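Local structure of putative sugar phosphate isomerase (Acidithiobacillus ferrooxidans, 3L2H) at the interface of chains A and B. The protein is a cupin-family, metal-binding protein that probably acts as an isomerase on sugar phosphates. Residues are numbered along the deposited sequence; one frame, centred on the assembly and turned at random. Chains: chain A/B, Putative sugar phosphate isomerase.

The interface of chains A and B. Residues chain A 48, 73, 75, 118, 120; chain B 37, 48, 73, 75, 118, 120.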
# COMPACT_ATOMS: atom_id res chain seq x y z
N ILE A 48 -3.16 -12.05 -15.63
CA ILE A 48 -2.35 -12.85 -16.54
C ILE A 48 -3.36 -13.35 -17.54
O ILE A 48 -4.30 -14.13 -17.22
CB ILE A 48 -1.54 -14.01 -15.88
CG1 ILE A 48 -0.56 -13.51 -14.81
CG2 ILE A 48 -0.81 -14.87 -16.99
CD1 ILE A 48 0.18 -14.63 -14.01
N TYR A 73 4.35 -11.00 -23.67
CA TYR A 73 5.23 -12.04 -24.19
C TYR A 73 4.49 -12.69 -25.36
O TYR A 73 3.37 -13.15 -25.21
CB TYR A 73 5.56 -13.08 -23.13
CG TYR A 73 6.63 -14.08 -23.52
CD1 TYR A 73 7.96 -13.74 -23.52
CD2 TYR A 73 6.31 -15.36 -23.89
CE1 TYR A 73 8.94 -14.67 -23.89
CE2 TYR A 73 7.32 -16.32 -24.24
CZ TYR A 73 8.64 -15.92 -24.25
OH TYR A 73 9.62 -16.84 -24.60
N LEU A 75 3.54 -15.39 -28.03
CA LEU A 75 3.56 -16.84 -28.11
C LEU A 75 3.50 -17.38 -29.55
O LEU A 75 4.19 -18.36 -29.86
CB LEU A 75 2.43 -17.47 -27.26
CG LEU A 75 2.57 -17.22 -25.76
CD1 LEU A 75 1.29 -17.68 -25.05
CD2 LEU A 75 3.82 -17.89 -25.20
N LEU A 118 0.78 -13.51 -24.13
CA LEU A 118 0.47 -13.43 -22.72
C LEU A 118 0.59 -12.00 -22.37
O LEU A 118 1.61 -11.38 -22.69
CB LEU A 118 1.46 -14.16 -21.84
CG LEU A 118 1.30 -15.62 -21.63
CD1 LEU A 118 2.50 -16.12 -20.73
CD2 LEU A 118 -0.08 -15.89 -21.01
N ILE A 120 0.52 -9.54 -19.06
CA ILE A 120 0.78 -9.67 -17.65
C ILE A 120 0.73 -8.27 -17.07
O ILE A 120 1.47 -7.39 -17.54
CB ILE A 120 2.17 -10.27 -17.41
CG1 ILE A 120 2.30 -11.65 -18.08
CG2 ILE A 120 2.49 -10.33 -15.87
CD1 ILE A 120 3.76 -12.14 -18.18
N LEU B 37 13.66 -11.03 -17.31
CA LEU B 37 13.14 -10.18 -18.38
C LEU B 37 12.65 -8.87 -17.78
O LEU B 37 12.89 -7.80 -18.35
CB LEU B 37 12.03 -10.89 -19.13
CG LEU B 37 12.32 -12.27 -19.69
CD1 LEU B 37 11.16 -12.79 -20.54
CD2 LEU B 37 13.61 -12.26 -20.52
N ILE B 48 9.35 -11.17 -13.78
CA ILE B 48 9.03 -11.99 -14.92
C ILE B 48 10.36 -12.58 -15.37
O ILE B 48 11.24 -11.85 -15.89
CB ILE B 48 8.37 -11.22 -16.03
CG1 ILE B 48 7.05 -10.59 -15.54
CG2 ILE B 48 8.14 -12.11 -17.24
CD1 ILE B 48 6.41 -9.57 -16.55
N TYR B 73 4.22 -20.51 -16.19
CA TYR B 73 3.73 -20.90 -17.51
C TYR B 73 4.83 -21.72 -18.21
O TYR B 73 5.94 -21.25 -18.37
CB TYR B 73 3.36 -19.67 -18.31
CG TYR B 73 2.66 -20.01 -19.62
CD1 TYR B 73 1.36 -20.43 -19.63
CD2 TYR B 73 3.32 -19.91 -20.84
CE1 TYR B 73 0.68 -20.71 -20.83
CE2 TYR B 73 2.64 -20.21 -22.06
CZ TYR B 73 1.33 -20.61 -22.03
OH TYR B 73 0.64 -20.96 -23.20
N LEU B 75 6.94 -23.35 -21.01
CA LEU B 75 7.28 -23.10 -22.43
C LEU B 75 7.80 -24.34 -23.17
O LEU B 75 7.37 -24.56 -24.28
CB LEU B 75 8.27 -21.97 -22.60
CG LEU B 75 7.72 -20.64 -22.14
CD1 LEU B 75 8.85 -19.62 -22.17
CD2 LEU B 75 6.43 -20.17 -22.93
N LEU B 118 8.24 -19.60 -17.76
CA LEU B 118 8.15 -18.22 -17.37
C LEU B 118 7.61 -18.22 -15.97
O LEU B 118 6.58 -18.85 -15.72
CB LEU B 118 7.17 -17.47 -18.24
CG LEU B 118 7.52 -16.78 -19.50
CD1 LEU B 118 6.20 -16.12 -20.04
CD2 LEU B 118 8.68 -15.73 -19.28
N ILE B 120 6.22 -15.71 -12.98
CA ILE B 120 5.64 -14.39 -12.90
C ILE B 120 5.25 -14.19 -11.46
O ILE B 120 4.59 -15.05 -10.88
CB ILE B 120 4.39 -14.31 -13.74
CG1 ILE B 120 4.73 -14.66 -15.17
CG2 ILE B 120 3.74 -12.89 -13.59
CD1 ILE B 120 3.50 -14.97 -16.04
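Two copies of the cupin beta-barrel meet sheet to sheet about a two-fold axis, through aliphatic and aromatic groups borne by strands 46-53, 70-76 and 115-122 of each chain. A:Ile120 and B:Ile120 face each other across the axis, their CD1 methyls 3.6 Å apart and their CG2 methyls also touching. CG1 anti to the carbonyl carbon (chi1 -58°) and CG2 anti to the backbone N, with the CG1 branch extended, carry both methyls to the partner; a beta-branched residue suits a strand and offers two methyls at once. A:Ile48 reaches in tip to tip, its CD1 3.9 Å from CD1 of B:Ile120, and widens this cluster. Two residues before Ile120 on strand 115-122, A:Leu118 and B:Leu118 meet end on, CD1 to CD1 at 3.8 Å. Leucine, branching one carbon later than isoleucine, puts a methyl at its tip, and CD1 of B:Leu118 also sits over one face of the A:Tyr73 ring, displaced toward its rim. Tyrosine supplies that broad face and, with CG anti to the backbone N (chi1 -172°), the length to bring its phenol OH 3.8 Å from CD1 of B:Leu75. An alanine in place of A:Tyr73 would remove the ring that B:Leu118 and B:Leu75 pack against and would probably loosen this flank. This apolar seam probably helps hold the two barrels together within the four-copy assembly, although the structure alone does not show which pairing persists in solution.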